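Local coordinates for protein endo-1,4-beta-xylanase (Pseudoalteromonas haloplanktis, PDB 1H12) that hydrolyses xylan as a cold-adapted endo-1,4-beta-xylanase of glycosyl hydrolase family 8, and probably also acts on beta-1,4-glucosidic linkages, at residues Q47-P52 / K65-D70; E78-G83 / E147-A152; V285-G290 / N348-L353. All coordinates share one frame; numbering follows the deposited sequence.

Contact 1: Q47-P52 / K65-D70; sequences QQLYYP and KAINPD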
ATOM      1  N   GLN A  47      -4.043  17.415 -10.211  1.00 10.53           N
ATOM      2  CA  GLN A  47      -3.665  16.357  -9.277  1.00 10.37           C
ATOM      3  C   GLN A  47      -4.721  15.221  -9.210  1.00  9.80           C
ATOM      4  O   GLN A  47      -4.431  14.136  -8.708  1.00  9.92           O
ATOM      5  CB  GLN A  47      -3.538  16.898  -7.860  1.00 10.54           C
ATOM      6  CG  GLN A  47      -2.527  17.995  -7.657  1.00 11.53           C
ATOM      7  CD  GLN A  47      -3.004  19.392  -8.068  1.00 13.07           C
ATOM      8  OE1 GLN A  47      -4.208  19.598  -8.260  1.00 13.46           O
ATOM      9  NE2 GLN A  47      -2.054  20.331  -8.232  1.00 15.76           N
ATOM     10  N   GLN A  48      -5.922  15.518  -9.697  1.00  9.80           N
ATOM     11  CA  GLN A  48      -7.078  14.676  -9.524  1.00  9.70           C
ATOM     12  C   GLN A  48      -6.810  13.225  -9.917  1.00  9.25           C
ATOM     13  O   GLN A  48      -6.347  12.914 -11.027  1.00  9.73           O
ATOM     14  CB  GLN A  48      -8.203  15.231 -10.393  1.00 10.52           C
ATOM     15  CG  GLN A  48      -9.477  14.406 -10.362  1.00 11.04           C
ATOM     16  CD  GLN A  48     -10.580  14.963 -11.271  1.00 12.87           C
ATOM     17  OE1 GLN A  48     -10.351  15.944 -12.038  1.00 13.72           O
ATOM     18  NE2 GLN A  48     -11.746  14.355 -11.209  1.00 12.24           N
ATOM     19  N   LEU A  49      -7.252  12.319  -9.017  1.00  8.62           N
ATOM     20  CA  LEU A  49      -7.287  10.889  -9.303  1.00  8.33           C
ATOM     21  C   LEU A  49      -8.710  10.280  -9.168  1.00  8.01           C
ATOM     22  O   LEU A  49      -8.918   9.151  -9.603  1.00  8.79           O
ATOM     23  CB  LEU A  49      -6.312  10.108  -8.406  1.00  8.33           C
ATOM     24  CG  LEU A  49      -4.857  10.352  -8.755  1.00  9.85           C
ATOM     25  CD1 LEU A  49      -3.941   9.732  -7.733  1.00 10.58           C
ATOM     26  CD2 LEU A  49      -4.546   9.837 -10.154  1.00 11.27           C
ATOM     27  N   TYR A  50      -9.605  10.995  -8.515  1.00  8.40           N
ATOM     28  CA  TYR A  50     -10.938  10.528  -8.175  1.00  8.66           C
ATOM     29  C   TYR A  50     -11.929  11.030  -9.215  1.00  8.59           C
ATOM     30  O   TYR A  50     -12.108  12.244  -9.344  1.00  9.80           O
ATOM     31  CB  TYR A  50     -11.265  11.093  -6.793  1.00 10.02           C
ATOM     32  CG  TYR A  50     -12.679  11.020  -6.258  1.00  8.86           C
ATOM     33  CD1 TYR A  50     -13.483  12.175  -6.172  1.00  8.85           C
ATOM     34  CD2 TYR A  50     -13.157   9.874  -5.665  1.00  8.82           C
ATOM     35  CE1 TYR A  50     -14.689  12.146  -5.528  1.00  9.12           C
ATOM     36  CE2 TYR A  50     -14.370   9.858  -5.029  1.00  9.15           C
ATOM     37  CZ  TYR A  50     -15.166  11.002  -4.971  1.00  9.27           C
ATOM     38  OH  TYR A  50     -16.386  10.954  -4.332  1.00 10.23           O
ATOM     39  N   TYR A  51     -12.539  10.120  -9.972  1.00  8.33           N
ATOM     40  CA  TYR A  51     -13.405  10.446 -11.085  1.00  8.50           C
ATOM     41  C   TYR A  51     -14.740   9.758 -10.974  1.00  7.98           C
ATOM     42  O   TYR A  51     -14.840   8.594 -10.573  1.00  8.44           O
ATOM     43  CB  TYR A  51     -12.746  10.001 -12.403  1.00  9.54           C
ATOM     44  CG  TYR A  51     -11.578  10.865 -12.801  1.00  9.47           C
ATOM     45  CD1 TYR A  51     -10.331  10.686 -12.277  1.00  9.87           C
ATOM     46  CD2 TYR A  51     -11.774  11.907 -13.728  1.00 11.41           C
ATOM     47  CE1 TYR A  51      -9.286  11.512 -12.636  1.00 11.32           C
ATOM     48  CE2 TYR A  51     -10.705  12.731 -14.072  1.00 12.54           C
ATOM     49  CZ  TYR A  51      -9.462  12.532 -13.526  1.00 12.01           C
ATOM     50  OH  TYR A  51      -8.393  13.343 -13.849  1.00 14.44           O
ATOM     51  N   PRO A  52     -15.807  10.453 -11.358  1.00  8.60           N
ATOM     52  CA  PRO A  52     -17.124   9.818 -11.405  1.00  8.96           C
ATOM     53  C   PRO A  52     -17.271   8.887 -12.582  1.00  8.90           C
ATOM     54  O   PRO A  52     -16.712   9.104 -13.661  1.00 10.17           O
ATOM     55  CB  PRO A  52     -18.075  11.046 -11.537  1.00  9.83           C
ATOM     56  CG  PRO A  52     -17.282  12.045 -12.270  1.00 12.16           C
ATOM     57  CD  PRO A  52     -15.829  11.870 -11.792  1.00 10.13           C
ATOM     58  N   LYS A  65      -8.547   6.651 -10.981  1.00  8.01           N
ATOM     59  CA  LYS A  65      -8.141   6.435 -12.348  1.00  7.75           C
ATOM     60  C   LYS A  65      -6.650   6.189 -12.446  1.00  8.25           C
ATOM     61  O   LYS A  65      -5.834   7.064 -12.118  1.00  9.35           O
ATOM     62  CB  LYS A  65      -8.539   7.639 -13.211  1.00  9.12           C
ATOM     63  CG  LYS A  65      -8.271   7.405 -14.703  1.00 10.41           C
ATOM     64  CD  LYS A  65      -8.623   8.609 -15.585  1.00 12.85           C
ATOM     65  CE  LYS A  65     -10.064   8.918 -15.594  1.00 14.30           C
ATOM     66  NZ  LYS A  65     -10.358  10.026 -16.663  1.00 18.14           N
ATOM     67  N   ALA A  66      -6.273   5.017 -12.947  1.00  8.65           N
ATOM     68  CA  ALA A  66      -4.883   4.687 -13.185  1.00  9.41           C
ATOM     69  C   ALA A  66      -4.498   5.181 -14.575  1.00  9.71           C
ATOM     70  O   ALA A  66      -4.457   4.484 -15.564  1.00 11.34           O
ATOM     71  CB  ALA A  66      -4.628   3.169 -13.026  1.00 10.22           C
ATOM     72  N   ILE A  67      -4.239   6.471 -14.621  1.00 10.66           N
ATOM     73  CA  ILE A  67      -3.829   7.167 -15.831  1.00 12.13           C
ATOM     74  C   ILE A  67      -2.602   6.499 -16.360  1.00 13.03           C
ATOM     75  O   ILE A  67      -1.681   6.161 -15.626  1.00 13.78           O
ATOM     76  CB  ILE A  67      -3.583   8.637 -15.513  1.00 12.81           C
ATOM     77  CG1 ILE A  67      -4.937   9.286 -15.105  1.00 16.30           C
ATOM     78  CG2 ILE A  67      -2.976   9.359 -16.681  1.00 14.91           C
ATOM     79  CD1 ILE A  67      -4.828  10.602 -14.462  1.00 22.09           C
ATOM     80  N   ASN A  68      -2.617   6.248 -17.665  1.00 15.40           N
ATOM     81  CA  ASN A  68      -1.551   5.463 -18.262  1.00 19.80           C
ATOM     82  C   ASN A  68      -1.384   5.835 -19.708  1.00 23.12           C
ATOM     83  O   ASN A  68      -2.177   5.425 -20.592  1.00 22.78           O
ATOM     84  CB  ASN A  68      -1.898   3.993 -18.162  1.00 21.50           C
ATOM     85  CG  ASN A  68      -0.732   3.097 -18.545  1.00 29.21           C
ATOM     86  OD1 ASN A  68       0.128   3.487 -19.408  1.00 31.21           O
ATOM     87  ND2 ASN A  68      -0.611   1.947 -17.866  1.00 33.74           N
ATOM     88  N   PRO A  69      -0.342   6.607 -19.935  1.00 26.35           N
ATOM     89  CA  PRO A  69      -0.007   7.128 -21.274  1.00 30.08           C
ATOM     90  C   PRO A  69       0.463   6.056 -22.227  1.00 32.69           C
ATOM     91  O   PRO A  69       0.266   6.158 -23.415  1.00 36.27           O
ATOM     92  CB  PRO A  69       1.200   8.076 -21.004  1.00 29.97           C
ATOM     93  CG  PRO A  69       1.656   7.854 -19.707  1.00 29.84           C
ATOM     94  CD  PRO A  69       0.627   7.042 -18.938  1.00 27.48           C
ATOM     95  N   ASP A  70       1.053   5.009 -21.692  1.00 34.31           N
ATOM     96  CA  ASP A  70       1.636   4.003 -22.589  1.00 36.32           C
ATOM     97  C   ASP A  70       0.636   2.938 -23.058  1.00 37.14           C
ATOM     98  O   ASP A  70       0.758   2.365 -24.154  1.00 39.69           O
ATOM     99  CB  ASP A  70       2.750   3.287 -21.803  1.00 36.72           C
TER

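Contact 2: E78-G83 / E147-A152; sequences EGQSWG and EYFAFA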
ATOM      1  N   GLU A  78      -5.659  -1.793  -6.334  1.00  6.87           N
ATOM      2  CA  GLU A  78      -4.749  -1.141  -5.413  1.00  7.27           C
ATOM      3  C   GLU A  78      -5.132   0.323  -5.232  1.00  6.59           C
ATOM      4  O   GLU A  78      -5.373   0.794  -4.130  1.00  7.17           O
ATOM      5  CB  GLU A  78      -3.311  -1.315  -5.869  1.00  7.67           C
ATOM      6  CG  GLU A  78      -2.772  -2.692  -5.496  1.00  8.16           C
ATOM      7  CD  GLU A  78      -1.414  -3.031  -6.119  1.00  8.14           C
ATOM      8  OE1 GLU A  78      -0.921  -2.269  -6.973  1.00  9.56           O
ATOM      9  OE2 GLU A  78      -0.831  -4.096  -5.750  1.00  7.84           O
ATOM     10  N   GLY A  79      -5.225   1.050  -6.341  1.00  7.09           N
ATOM     11  CA  GLY A  79      -5.531   2.471  -6.220  1.00  7.28           C
ATOM     12  C   GLY A  79      -6.869   2.744  -5.571  1.00  6.56           C
ATOM     13  O   GLY A  79      -7.018   3.689  -4.802  1.00  7.13           O
ATOM     14  N   GLN A  80      -7.868   1.922  -5.905  1.00  6.63           N
ATOM     15  CA  GLN A  80      -9.218   2.051  -5.346  1.00  6.37           C
ATOM     16  C   GLN A  80      -9.167   1.906  -3.821  1.00  6.41           C
ATOM     17  O   GLN A  80      -9.743   2.710  -3.076  1.00  7.06           O
ATOM     18  CB  GLN A  80     -10.131   1.036  -5.975  1.00  7.43           C
ATOM     19  CG  GLN A  80     -11.628   1.301  -5.761  1.00  8.09           C
ATOM     20  CD  GLN A  80     -12.149   2.386  -6.761  1.00 29.89           C
ATOM     21  OE1 GLN A  80     -13.431   2.621  -6.621  1.00 10.53           O
ATOM     22  NE2 GLN A  80     -11.408   2.943  -7.481  1.00 49.77           N
ATOM     23  N   SER A  81      -8.488   0.837  -3.361  1.00  6.44           N
ATOM     24  CA  SER A  81      -8.411   0.535  -1.957  1.00  6.70           C
ATOM     25  C   SER A  81      -7.576   1.544  -1.183  1.00  6.73           C
ATOM     26  O   SER A  81      -7.897   1.887  -0.032  1.00  7.14           O
ATOM     27  CB  SER A  81      -7.873  -0.892  -1.784  1.00  7.20           C
ATOM     28  OG  SER A  81      -6.478  -0.985  -2.056  1.00  8.27           O
ATOM     29  N   TRP A  82      -6.529   2.058  -1.796  1.00  6.71           N
ATOM     30  CA  TRP A  82      -5.713   3.109  -1.216  1.00  7.09           C
ATOM     31  C   TRP A  82      -6.527   4.372  -1.069  1.00  7.17           C
ATOM     32  O   TRP A  82      -6.445   5.073  -0.033  1.00  7.74           O
ATOM     33  CB  TRP A  82      -4.445   3.347  -2.028  1.00  6.99           C
ATOM     34  CG  TRP A  82      -3.498   2.202  -2.070  1.00  7.03           C
ATOM     35  CD1 TRP A  82      -3.373   1.203  -1.156  1.00  7.81           C
ATOM     36  CD2 TRP A  82      -2.538   1.920  -3.093  1.00  7.19           C
ATOM     37  NE1 TRP A  82      -2.387   0.327  -1.554  1.00  8.61           N
ATOM     38  CE2 TRP A  82      -1.864   0.736  -2.724  1.00  7.94           C
ATOM     39  CE3 TRP A  82      -2.203   2.514  -4.313  1.00  8.21           C
ATOM     40  CZ2 TRP A  82      -0.881   0.159  -3.507  1.00  8.95           C
ATOM     41  CZ3 TRP A  82      -1.238   1.943  -5.096  1.00  9.62           C
ATOM     42  CH2 TRP A  82      -0.572   0.788  -4.680  1.00 10.13           C
ATOM     43  N   GLY A  83      -7.337   4.696  -2.075  1.00  6.93           N
ATOM     44  CA  GLY A  83      -8.193   5.875  -1.989  1.00  7.27           C
ATOM     45  C   GLY A  83      -9.221   5.776  -0.878  1.00  6.92           C
ATOM     46  O   GLY A  83      -9.470   6.745  -0.172  1.00  7.44           O
ATOM     47  N   GLU A 147      -6.553  -6.681   0.813  1.00  6.51           N
ATOM     48  CA  GLU A 147      -6.072  -6.357   2.140  1.00  6.51           C
ATOM     49  C   GLU A 147      -6.456  -4.946   2.569  1.00  6.44           C
ATOM     50  O   GLU A 147      -6.943  -4.725   3.686  1.00  7.01           O
ATOM     51  CB  GLU A 147      -4.549  -6.543   2.242  1.00  6.86           C
ATOM     52  CG  GLU A 147      -4.088  -7.965   2.044  1.00  7.18           C
ATOM     53  CD  GLU A 147      -2.620  -8.160   2.255  1.00  7.25           C
ATOM     54  OE1 GLU A 147      -1.853  -7.337   1.611  1.00  8.34           O
ATOM     55  OE2 GLU A 147      -2.181  -9.027   3.002  1.00  7.81           O
ATOM     56  N   TYR A 148      -6.181  -3.964   1.703  1.00  6.60           N
ATOM     57  CA  TYR A 148      -6.534  -2.584   2.004  1.00  6.40           C
ATOM     58  C   TYR A 148      -8.042  -2.388   2.050  1.00  6.35           C
ATOM     59  O   TYR A 148      -8.530  -1.598   2.861  1.00  6.85           O
ATOM     60  CB  TYR A 148      -5.869  -1.601   1.048  1.00  6.44           C
ATOM     61  CG  TYR A 148      -4.490  -1.137   1.441  1.00  6.65           C
ATOM     62  CD1 TYR A 148      -4.336  -0.016   2.234  1.00  7.00           C
ATOM     63  CD2 TYR A 148      -3.350  -1.800   1.016  1.00  6.68           C
ATOM     64  CE1 TYR A 148      -3.100   0.480   2.529  1.00  7.33           C
ATOM     65  CE2 TYR A 148      -2.085  -1.327   1.358  1.00  7.20           C
ATOM     66  CZ  TYR A 148      -1.975  -0.167   2.110  1.00  6.97           C
ATOM     67  OH  TYR A 148      -0.745   0.369   2.424  1.00  8.60           O
ATOM     68  N   PHE A 149      -8.827  -3.072   1.182  1.00  6.36           N
ATOM     69  CA  PHE A 149     -10.254  -2.933   1.275  1.00  6.52           C
ATOM     70  C   PHE A 149     -10.748  -3.367   2.647  1.00  6.33           C
ATOM     71  O   PHE A 149     -11.577  -2.697   3.274  1.00  7.20           O
ATOM     72  CB  PHE A 149     -11.013  -3.773   0.223  1.00  6.82           C
ATOM     73  CG  PHE A 149     -10.976  -3.294  -1.219  1.00  7.14           C
ATOM     74  CD1 PHE A 149     -11.218  -1.966  -1.559  1.00  7.34           C
ATOM     75  CD2 PHE A 149     -10.816  -4.191  -2.253  1.00  7.58           C
ATOM     76  CE1 PHE A 149     -11.278  -1.571  -2.866  1.00  7.51           C
ATOM     77  CE2 PHE A 149     -10.882  -3.790  -3.574  1.00  7.67           C
ATOM     78  CZ  PHE A 149     -11.111  -2.464  -3.875  1.00  7.29           C
ATOM     79  N   ALA A 150     -10.272  -4.543   3.115  1.00  6.60           N
ATOM     80  CA  ALA A 150     -10.707  -5.024   4.432  1.00  6.89           C
ATOM     81  C   ALA A 150     -10.338  -4.049   5.527  1.00  6.75           C
ATOM     82  O   ALA A 150     -11.140  -3.743   6.415  1.00  7.45           O
ATOM     83  CB  ALA A 150     -10.094  -6.377   4.704  1.00  7.75           C
ATOM     84  N   PHE A 151      -9.099  -3.575   5.484  1.00  6.65           N
ATOM     85  CA  PHE A 151      -8.613  -2.592   6.443  1.00  6.74           C
ATOM     86  C   PHE A 151      -9.509  -1.341   6.440  1.00  6.71           C
ATOM     87  O   PHE A 151      -9.954  -0.857   7.488  1.00  7.15           O
ATOM     88  CB  PHE A 151      -7.167  -2.235   6.125  1.00  7.22           C
ATOM     89  CG  PHE A 151      -6.592  -1.198   7.038  1.00  6.93           C
ATOM     90  CD1 PHE A 151      -6.220  -1.492   8.355  1.00  7.47           C
ATOM     91  CD2 PHE A 151      -6.405   0.097   6.598  1.00  7.48           C
ATOM     92  CE1 PHE A 151      -5.738  -0.550   9.202  1.00  7.83           C
ATOM     93  CE2 PHE A 151      -5.896   1.066   7.422  1.00  7.91           C
ATOM     94  CZ  PHE A 151      -5.565   0.747   8.745  1.00  8.18           C
ATOM     95  N   ALA A 152      -9.726  -0.775   5.262  1.00  6.85           N
ATOM     96  CA  ALA A 152     -10.492   0.432   5.162  1.00  6.84           C
ATOM     97  C   ALA A 152     -11.927   0.266   5.632  1.00  6.75           C
ATOM     98  O   ALA A 152     -12.477   1.131   6.332  1.00  7.29           O
ATOM     99  CB  ALA A 152     -10.441   0.931   3.712  1.00  8.00           C
TER

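Contact 3: V285-G290 / N348-L353; sequences VIMNVG and NAVALL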
ATOM      1  N   VAL A 285       7.757  -1.725   0.231  1.00  6.98           N
ATOM      2  CA  VAL A 285       8.168  -2.593   1.325  1.00  7.37           C
ATOM      3  C   VAL A 285       8.672  -1.798   2.517  1.00  7.44           C
ATOM      4  O   VAL A 285       8.184  -2.001   3.636  1.00  7.86           O
ATOM      5  CB  VAL A 285       9.176  -3.643   0.880  1.00  7.31           C
ATOM      6  CG1 VAL A 285       9.615  -4.490   2.051  1.00  8.52           C
ATOM      7  CG2 VAL A 285       8.622  -4.531  -0.227  1.00  7.99           C
ATOM      8  N   ILE A 286       9.646  -0.905   2.338  1.00  7.56           N
ATOM      9  CA  ILE A 286      10.128  -0.190   3.511  1.00  7.78           C
ATOM     10  C   ILE A 286       9.099   0.824   4.053  1.00  7.89           C
ATOM     11  O   ILE A 286       9.120   1.140   5.236  1.00  8.16           O
ATOM     12  CB  ILE A 286      11.526   0.389   3.375  1.00  8.72           C
ATOM     13  CG1 ILE A 286      11.630   1.517   2.322  1.00  8.43           C
ATOM     14  CG2 ILE A 286      12.535  -0.742   3.154  1.00  9.21           C
ATOM     15  CD1 ILE A 286      12.990   2.222   2.335  1.00  9.65           C
ATOM     16  N   MET A 287       8.174   1.272   3.204  1.00  7.71           N
ATOM     17  CA  MET A 287       7.023   2.022   3.690  1.00  8.03           C
ATOM     18  C   MET A 287       6.219   1.161   4.691  1.00  8.13           C
ATOM     19  O   MET A 287       5.855   1.646   5.767  1.00  9.18           O
ATOM     20  CB  MET A 287       6.145   2.437   2.515  1.00  9.23           C
ATOM     21  CG  MET A 287       4.957   3.238   2.833  1.00 12.60           C
ATOM     22  SD  MET A 287       3.974   3.563   1.387  1.00 17.91           S
ATOM     23  CE  MET A 287       3.326   2.216   0.825  0.50 21.26           C
ATOM     24  N   ASN A 288       5.956  -0.081   4.309  1.00  7.49           N
ATOM     25  CA  ASN A 288       5.235  -0.997   5.167  1.00  7.59           C
ATOM     26  C   ASN A 288       5.993  -1.302   6.447  1.00  7.33           C
ATOM     27  O   ASN A 288       5.389  -1.478   7.501  1.00  8.01           O
ATOM     28  CB  ASN A 288       4.944  -2.288   4.435  1.00  7.75           C
ATOM     29  CG  ASN A 288       4.024  -2.152   3.261  1.00  8.05           C
ATOM     30  OD1 ASN A 288       3.215  -1.203   3.181  1.00  9.66           O
ATOM     31  ND2 ASN A 288       4.091  -3.117   2.349  1.00  8.98           N
ATOM     32  N   VAL A 289       7.316  -1.404   6.365  1.00  7.86           N
ATOM     33  CA  VAL A 289       8.148  -1.620   7.557  1.00  7.79           C
ATOM     34  C   VAL A 289       8.015  -0.407   8.501  1.00  8.32           C
ATOM     35  O   VAL A 289       7.881  -0.587   9.707  1.00  8.67           O
ATOM     36  CB  VAL A 289       9.593  -1.921   7.167  1.00  8.08           C
ATOM     37  CG1 VAL A 289      10.491  -1.998   8.393  1.00  8.96           C
ATOM     38  CG2 VAL A 289       9.694  -3.210   6.389  1.00  8.66           C
ATOM     39  N   GLY A 290       8.070   0.799   7.956  1.00  8.21           N
ATOM     40  CA  GLY A 290       7.839   2.010   8.764  1.00  8.62           C
ATOM     41  C   GLY A 290       6.458   1.997   9.417  1.00  8.56           C
ATOM     42  O   GLY A 290       6.306   2.322  10.596  1.00  8.89           O
ATOM     43  N   ASN A 348       9.724   6.209   0.897  1.00  8.35           N
ATOM     44  CA  ASN A 348      10.946   6.265   1.657  1.00  8.19           C
ATOM     45  C   ASN A 348      10.818   7.186   2.870  1.00  8.92           C
ATOM     46  O   ASN A 348      11.462   6.971   3.895  1.00  9.69           O
ATOM     47  CB  ASN A 348      12.115   6.655   0.763  1.00  8.62           C
ATOM     48  CG  ASN A 348      12.435   5.581  -0.248  1.00  8.95           C
ATOM     49  OD1 ASN A 348      12.104   4.396  -0.007  1.00  9.15           O
ATOM     50  ND2 ASN A 348      13.128   5.943  -1.350  1.00  9.52           N
ATOM     51  N   ALA A 349       9.984   8.244   2.767  1.00  9.16           N
ATOM     52  CA  ALA A 349       9.732   9.100   3.918  1.00  9.20           C
ATOM     53  C   ALA A 349       8.989   8.330   5.033  1.00  9.26           C
ATOM     54  O   ALA A 349       9.277   8.510   6.216  1.00  9.88           O
ATOM     55  CB  ALA A 349       8.993  10.323   3.512  1.00 10.51           C
ATOM     56  N   VAL A 350       8.017   7.486   4.661  1.00  8.54           N
ATOM     57  CA  VAL A 350       7.310   6.713   5.652  1.00  8.54           C
ATOM     58  C   VAL A 350       8.225   5.733   6.346  1.00  8.24           C
ATOM     59  O   VAL A 350       8.097   5.463   7.552  1.00  8.96           O
ATOM     60  CB  VAL A 350       6.088   6.002   5.056  1.00  8.24           C
ATOM     61  CG1 VAL A 350       5.380   5.164   6.058  1.00  9.11           C
ATOM     62  CG2 VAL A 350       5.164   7.013   4.407  1.00  9.70           C
ATOM     63  N   ALA A 351       9.176   5.180   5.594  1.00  8.29           N
ATOM     64  CA  ALA A 351      10.142   4.260   6.147  1.00  8.21           C
ATOM     65  C   ALA A 351      10.916   4.827   7.324  1.00  8.90           C
ATOM     66  O   ALA A 351      11.401   4.087   8.175  1.00  9.33           O
ATOM     67  CB  ALA A 351      11.147   3.834   5.079  1.00  9.07           C
ATOM     68  N   LEU A 352      11.033   6.158   7.360  1.00  8.67           N
ATOM     69  CA  LEU A 352      11.740   6.834   8.458  1.00  9.27           C
ATOM     70  C   LEU A 352      11.177   6.580   9.812  1.00  9.91           C
ATOM     71  O   LEU A 352      11.880   6.774  10.818  1.00 11.06           O
ATOM     72  CB  LEU A 352      11.833   8.332   8.185  1.00  9.88           C
ATOM     73  CG  LEU A 352      12.585   8.713   6.923  1.00 10.71           C
ATOM     74  CD1 LEU A 352      12.435  10.219   6.727  1.00 10.85           C
ATOM     75  CD2 LEU A 352      14.061   8.279   7.014  1.00 13.19           C
ATOM     76  N   LEU A 353       9.934   6.127   9.920  1.00  9.17           N
ATOM     77  CA  LEU A 353       9.357   5.737  11.204  1.00  9.33           C
ATOM     78  C   LEU A 353      10.067   4.543  11.833  1.00  9.66           C
ATOM     79  O   LEU A 353       9.852   4.261  13.005  1.00 11.04           O
ATOM     80  CB  LEU A 353       7.864   5.514  11.046  1.00  9.42           C
ATOM     81  CG  LEU A 353       7.055   6.744  10.693  1.00 10.48           C
ATOM     82  CD1 LEU A 353       5.703   6.405  10.106  1.00 10.64           C
ATOM     83  CD2 LEU A 353       6.869   7.636  11.947  1.00 12.43           C
TER

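Contact 1: Q47-P52 / K65-D70
Lys65 lays the end of its side chain over the ring of Tyr51 and makes a cation-pi contact with it across the hairpin. Lys65 NZ sits 3.9 Å from the centroid of the Tyr51 ring, 17° off the ring normal. The methylene before it is more nearly central: Lys65 CE lies 3.7 Å from the same Tyr51 centroid and makes a CH-pi contact. Nearer the backbone, Lys65 CB rests on Tyr51 CD1 at 3.7 Å. The lysine chain leaves with CG anti to the backbone N and runs extended until chi3 (-65°), where it bends; that bend brings CE and NZ in over the ring. The Lys65 side chain also touches Asp73. The opposite face of Tyr51 is occupied too, since Gln48 NE2 lies above it toward the rim. That amide is fixed by a nearly straight hydrogen bond from Gln48 NE2 to Tyr50 O (2.8 Å), and Gln48 OE1 accepts from Asn45 N.

The backbones are tied by Lys65 N to Leu49 O, 2.9 Å with an N-H...O angle of 165°. Tyr51 and Tyr63 pair through their backbones further along, as expected of adjacent antiparallel strands, here 50-55 and 58-66 of the hairpin. Beyond Lys65 the chain turns at Ala66, the centre of an inverse gamma turn, and Ile67 CD1 lies 4.4 Å from Leu49 CD2, a loose contact. Arg379 of helix 379-392 packs against Leu49, Tyr51 and Ile67, and its NE donates to Gln48 O. The Tyr51 ring is thus held between a fixed amide on one face and a cation on the other, and the cation-pi attraction is likely to steady the lysine on this partly exposed side of the hairpin.

Contact 2: E78-G83 / E147-A152
Trp82 turns the edge of its five-membered ring into the face of Tyr148, with the two planes at 84° and centroids 4.4 Å apart, a T-shaped pair. Trp82 CD1 stands over the centre of the phenol ring, while Trp82 NE1 comes down toward the rim, 3.4 Å from Tyr148 CE2. Ser81, next to Trp82 in sequence, fills the space between Tyr148 and Phe149. Ser81 CB lies over the face of Phe149, 3.8 Å from the ring centroid, in a CH-pi contact. Ser81 OG approaches Tyr148 CB at 3.2 Å. The edge of the Phe149 ring meets Gln80 CG.

What sets Ser81 is its own helix: OG lies between the backbone N and the carbonyl carbon (chi1 74°), and from there Ser81 OG donates to Glu78 O at 2.9 Å. Glu78 O also takes the helical bond from Trp82 N, and it lies over one face of the indole, toward the rim. Consistent with a small residue at the nearest CA pair, Ser81 and Phe149, the segment axes approach to 8.3 Å at an angle of 18°. Helices 77-89 and 143-160 are neighbouring, nearly parallel helices of the family 8 (alpha/alpha)6 barrel.

Further out, Phe208 meets Tyr148 edge-to-face, Tyr122 adjoins Phe149, and helix 379-392 covers Trp82. A leucine in place of Tyr148 would probably leave the indole edge without its aromatic face and open a gap between Trp82 and Phe208. The Ser81 hydroxyl is satisfied by a main-chain carbonyl, and the CD1-NE1 edge, partly positive, points into the Tyr148 pi face, an arrangement likely to be electrostatically favourable.

Contact 3: V285-G290 / N348-L353
Gly290 and Ala351 bring the two backbones nearly into touch, their CA atoms 4.1 Å apart, and this is the tight part of the contact. A CB on Gly290 would run into Val350 O and the CA of Ala351, so the approach depends on the missing side chain. Leu353 CB closes over Gly290 O at 3.6 Å. One turn before Gly290, Ile286 takes the methyl of Ala351: Ala351 CB is 3.4 Å from Ile286 O and 3.6 Å from Ile286 CG1. Ala351 CA makes a CA-H...O contact with that same Ile286 O, which also accepts the helical bond from Gly290 N.

Elsewhere the backbones stand further apart and side chains make the contact, though no side of it reaches solvent, all the touching residues being buried. Met287 CG lies 3.7 Å from Val350 CB. Ile286 puts CG1 between the backbone N and the carbonyl carbon (chi1 66°), which carries Ile286 CD1 to 3.3 Å from Asn348 OD1. The amide's firmer partner is elsewhere: Asn348 ND2 bonds to Tyr325 OH.

Helix 283-296 thus meets helix 342-351 and the 3-10 turn after it, with three more helices packed around them: 300-318, whose Leu310 touches both Ile286 and Leu352, 219-243, whose Phe240 backs Ile286, and 358-369, against Asn348 and Leu352.

In the fold
Along the chain the three contacts follow in series, contact 1 closing before contact 2 opens and contact 2 before contact 3. Contact 1 lies at the edge of the five-stranded antiparallel sheet, about 17 Å between centres from contact 2 and about 25 Å from contact 3. Contacts 2 and 3, both between helices of the (alpha/alpha)6 barrel, are about 18 Å apart between centres, yet their nearest atoms come within about 4 Å. Helix 379-392 packs on contact 1 through Arg379 and on contact 2 through Tyr381. The side chains of Ile67, Trp82 and Asn348 are about 11, 13 and 12 Å from the bound xylose, so none of the three contacts appears to line the observed xylose site.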